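Local structure of sarcoplasmic calcium-binding proteins II, V, VI, and VII (Branchiostoma lanceolatum, 2SAS) at residues 94-99 with 160-165. The protein binds calcium ions through EF-hand loops and, like parvalbumins, seems more abundant in fast-contracting muscles, though this distribution establishes no functional relationship. Residues are numbered along the deposited sequence; the frame is centred on the assembly and turned at random.
Sequences KSVADL and RYKELY
Val96 and Leu99 rest against Lys162 and Tyr165 of helix 158-170, a helix of the fourth EF-hand region. Val96 and Leu99 belong to the linker that joins helix 79-91 to helix 103-114, away from the calcium sites. The backbones come nearest at Val96 and Lys162, whose CA atoms are 6.5 Å apart. Val96 points its side chain at the helix. Its CB is 4.1 Å from Lys162 O. One bond further out, CG2 lies 3.2 Å from Lys162 O, a close carbon-to-oxygen approach with no hydrogen bond. CG2 is also 4.3 Å from Lys162 CB. The rest of the lysine chain runs on, away from the linker.

Leu99 makes the second touch through a single methyl. Its CD2 sits 4.1 Å from Tyr165 CE1, at the ring edge and near the ring plane. Tyr165 CG is anti to the backbone N (chi1 179°), and the ring reaches from the helix toward the leucine. Both Val96 and Leu99 also touch Tyr166, while Tyr165 packs on Cys103 and Ile107 of helix 103-114.

Within the linker, the 3-10 turn at 96-98 has the backbone hydrogen bonds Asp98 N to Ser95 O and Leu99 N to Val96 O. Lys94 N donates to Asp98 OD2 at 2.8 Å, on the anti side of the carboxylate and 17° out of its plane. No hydrogen bond or salt bridge joins the two segments. One methyl lies against a backbone carbonyl oxygen and another against a ring edge, so the hold is van der Waals contact without a directional bond.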
ATOM      1  N   LYS A  94     -23.665 -12.582  -7.827  1.00 29.49           N
ATOM      2  CA  LYS A  94     -23.019 -13.897  -7.966  1.00 30.36           C
ATOM      3  C   LYS A  94     -21.939 -14.080  -9.005  1.00 29.87           C
ATOM      4  O   LYS A  94     -21.161 -15.071  -8.829  1.00 30.74           O
ATOM      5  CB  LYS A  94     -23.998 -15.080  -8.106  1.00 30.68           C
ATOM      6  CG  LYS A  94     -23.608 -16.284  -7.255  1.00 30.97           C
ATOM      7  CD  LYS A  94     -23.927 -17.613  -7.892  1.00 32.92           C
ATOM      8  CE  LYS A  94     -22.736 -18.472  -8.286  1.00 34.00           C
ATOM      9  NZ  LYS A  94     -21.963 -17.908  -9.433  1.00 33.57           N
ATOM     10  N   SER A  95     -21.806 -13.257 -10.003  1.00 30.00           N
ATOM     11  CA  SER A  95     -20.726 -13.366 -11.037  1.00 28.65           C
ATOM     12  C   SER A  95     -20.304 -11.936 -11.427  1.00 28.88           C
ATOM     13  O   SER A  95     -21.027 -11.010 -10.983  1.00 29.32           O
ATOM     14  CB  SER A  95     -21.237 -14.084 -12.270  1.00 27.78           C
ATOM     15  OG  SER A  95     -22.122 -13.235 -12.976  1.00 25.97           O
ATOM     16  N   VAL A  96     -19.241 -11.771 -12.210  1.00 28.14           N
ATOM     17  CA  VAL A  96     -18.786 -10.453 -12.626  1.00 28.63           C
ATOM     18  C   VAL A  96     -19.992  -9.758 -13.313  1.00 28.49           C
ATOM     19  O   VAL A  96     -20.235  -8.562 -13.117  1.00 27.70           O
ATOM     20  CB  VAL A  96     -17.504 -10.340 -13.424  1.00 29.65           C
ATOM     21  CG1 VAL A  96     -17.700  -9.817 -14.860  1.00 30.89           C
ATOM     22  CG2 VAL A  96     -16.497  -9.373 -12.783  1.00 30.68           C
ATOM     23  N   ALA A  97     -20.713 -10.563 -14.043  1.00 28.52           N
ATOM     24  CA  ALA A  97     -21.913 -10.096 -14.759  1.00 29.98           C
ATOM     25  C   ALA A  97     -22.969  -9.451 -13.871  1.00 29.68           C
ATOM     26  O   ALA A  97     -23.904  -8.875 -14.490  1.00 29.31           O
ATOM     27  CB  ALA A  97     -22.457 -11.279 -15.596  1.00 29.26           C
ATOM     28  N   ASP A  98     -22.895  -9.480 -12.549  1.00 30.16           N
ATOM     29  CA  ASP A  98     -23.876  -8.870 -11.625  1.00 30.61           C
ATOM     30  C   ASP A  98     -23.465  -7.502 -11.033  1.00 29.59           C
ATOM     31  O   ASP A  98     -24.294  -6.835 -10.388  1.00 29.25           O
ATOM     32  CB  ASP A  98     -24.141  -9.752 -10.371  1.00 31.05           C
ATOM     33  CG  ASP A  98     -25.395 -10.572 -10.416  1.00 31.03           C
ATOM     34  OD1 ASP A  98     -26.388 -10.118 -11.002  1.00 32.94           O
ATOM     35  OD2 ASP A  98     -25.387 -11.700  -9.869  1.00 30.33           O
ATOM     36  N   LEU A  99     -22.197  -7.180 -11.089  1.00 28.94           N
ATOM     37  CA  LEU A  99     -21.577  -5.965 -10.574  1.00 26.07           C
ATOM     38  C   LEU A  99     -22.272  -4.773 -11.213  1.00 26.51           C
ATOM     39  O   LEU A  99     -22.762  -4.911 -12.366  1.00 27.50           O
ATOM     40  CB  LEU A  99     -20.076  -6.030 -10.920  1.00 24.68           C
ATOM     41  CG  LEU A  99     -19.154  -6.169  -9.713  1.00 24.97           C
ATOM     42  CD1 LEU A  99     -19.811  -7.026  -8.633  1.00 22.26           C
ATOM     43  CD2 LEU A  99     -17.837  -6.816 -10.188  1.00 25.20           C
ATOM     44  N   ARG A 160      -9.552 -13.484 -17.123  1.00 16.58           N
ATOM     45  CA  ARG A 160      -8.894 -13.936 -15.892  1.00 16.34           C
ATOM     46  C   ARG A 160      -8.983 -12.747 -14.902  1.00 17.04           C
ATOM     47  O   ARG A 160      -9.333 -12.971 -13.756  1.00 18.02           O
ATOM     48  CB  ARG A 160      -7.440 -14.303 -16.085  1.00 15.35           C
ATOM     49  CG  ARG A 160      -7.025 -15.533 -15.295  1.00 16.59           C
ATOM     50  CD  ARG A 160      -7.267 -15.410 -13.862  1.00 16.80           C
ATOM     51  NE  ARG A 160      -7.570 -16.697 -13.191  1.00 19.67           N
ATOM     52  CZ  ARG A 160      -6.911 -16.980 -12.068  1.00 19.68           C
ATOM     53  NH1 ARG A 160      -5.926 -16.106 -11.780  1.00 25.52           N
ATOM     54  NH2 ARG A 160      -7.068 -17.977 -11.258  1.00 21.27           N
ATOM     55  N   TYR A 161      -8.734 -11.589 -15.469  1.00 17.20           N
ATOM     56  CA  TYR A 161      -8.758 -10.317 -14.807  1.00 19.60           C
ATOM     57  C   TYR A 161     -10.109 -10.116 -14.069  1.00 18.93           C
ATOM     58  O   TYR A 161     -10.070  -9.928 -12.847  1.00 18.76           O
ATOM     59  CB  TYR A 161      -8.460  -9.084 -15.718  1.00 17.73           C
ATOM     60  CG  TYR A 161      -8.304  -7.915 -14.772  1.00 19.55           C
ATOM     61  CD1 TYR A 161      -7.142  -7.758 -14.015  1.00 18.52           C
ATOM     62  CD2 TYR A 161      -9.347  -6.995 -14.586  1.00 21.59           C
ATOM     63  CE1 TYR A 161      -6.985  -6.673 -13.172  1.00 17.88           C
ATOM     64  CE2 TYR A 161      -9.206  -5.913 -13.719  1.00 19.40           C
ATOM     65  CZ  TYR A 161      -8.037  -5.771 -13.002  1.00 19.05           C
ATOM     66  OH  TYR A 161      -7.956  -4.750 -12.095  1.00 19.13           O
ATOM     67  N   LYS A 162     -11.155 -10.141 -14.842  1.00 18.26           N
ATOM     68  CA  LYS A 162     -12.538 -10.065 -14.481  1.00 19.30           C
ATOM     69  C   LYS A 162     -12.833 -10.963 -13.255  1.00 19.59           C
ATOM     70  O   LYS A 162     -13.507 -10.482 -12.354  1.00 19.68           O
ATOM     71  CB  LYS A 162     -13.498 -10.552 -15.586  1.00 19.11           C
ATOM     72  CG  LYS A 162     -13.626  -9.574 -16.782  1.00 20.63           C
ATOM     73  CD  LYS A 162     -14.617 -10.117 -17.804  1.00 22.08           C
ATOM     74  CE  LYS A 162     -14.760  -9.211 -19.022  1.00 22.63           C
ATOM     75  NZ  LYS A 162     -16.017  -9.538 -19.751  1.00 22.13           N
ATOM     76  N   GLU A 163     -12.338 -12.184 -13.266  1.00 19.92           N
ATOM     77  CA  GLU A 163     -12.573 -13.176 -12.216  1.00 20.59           C
ATOM     78  C   GLU A 163     -11.952 -12.718 -10.907  1.00 19.21           C
ATOM     79  O   GLU A 163     -12.535 -12.853  -9.832  1.00 17.74           O
ATOM     80  CB  GLU A 163     -12.015 -14.583 -12.531  1.00 22.93           C
ATOM     81  CG  GLU A 163     -12.387 -15.353 -13.785  1.00 27.25           C
ATOM     82  CD  GLU A 163     -11.619 -16.634 -14.070  1.00 30.49           C
ATOM     83  OE1 GLU A 163     -10.863 -17.195 -13.278  1.00 29.00           O
ATOM     84  OE2 GLU A 163     -11.799 -17.094 -15.240  1.00 30.27           O
ATOM     85  N   LEU A 164     -10.711 -12.240 -11.058  1.00 17.30           N
ATOM     86  CA  LEU A 164      -9.948 -11.777  -9.888  1.00 15.72           C
ATOM     87  C   LEU A 164     -10.506 -10.475  -9.363  1.00 16.68           C
ATOM     88  O   LEU A 164     -10.656 -10.291  -8.143  1.00 16.30           O
ATOM     89  CB  LEU A 164      -8.490 -11.778 -10.284  1.00 15.71           C
ATOM     90  CG  LEU A 164      -7.894 -13.089 -10.783  1.00 14.46           C
ATOM     91  CD1 LEU A 164      -6.575 -12.781 -11.481  1.00 15.51           C
ATOM     92  CD2 LEU A 164      -7.655 -13.984  -9.570  1.00 15.45           C
ATOM     93  N   TYR A 165     -10.859  -9.569 -10.277  1.00 17.18           N
ATOM     94  CA  TYR A 165     -11.452  -8.285  -9.791  1.00 17.93           C
ATOM     95  C   TYR A 165     -12.673  -8.608  -8.912  1.00 16.22           C
ATOM     96  O   TYR A 165     -12.721  -8.136  -7.770  1.00 14.63           O
ATOM     97  CB  TYR A 165     -11.693  -7.308 -10.921  1.00 17.31           C
ATOM     98  CG  TYR A 165     -12.306  -5.983 -10.586  1.00 18.33           C
ATOM     99  CD1 TYR A 165     -13.705  -5.902 -10.453  1.00 20.87           C
ATOM    100  CD2 TYR A 165     -11.599  -4.814 -10.454  1.00 18.94           C
ATOM    101  CE1 TYR A 165     -14.342  -4.694 -10.211  1.00 22.44           C
ATOM    102  CE2 TYR A 165     -12.204  -3.578 -10.179  1.00 20.52           C
ATOM    103  CZ  TYR A 165     -13.580  -3.525 -10.096  1.00 23.57           C
ATOM    104  OH  TYR A 165     -14.229  -2.335  -9.829  1.00 24.41           O
TER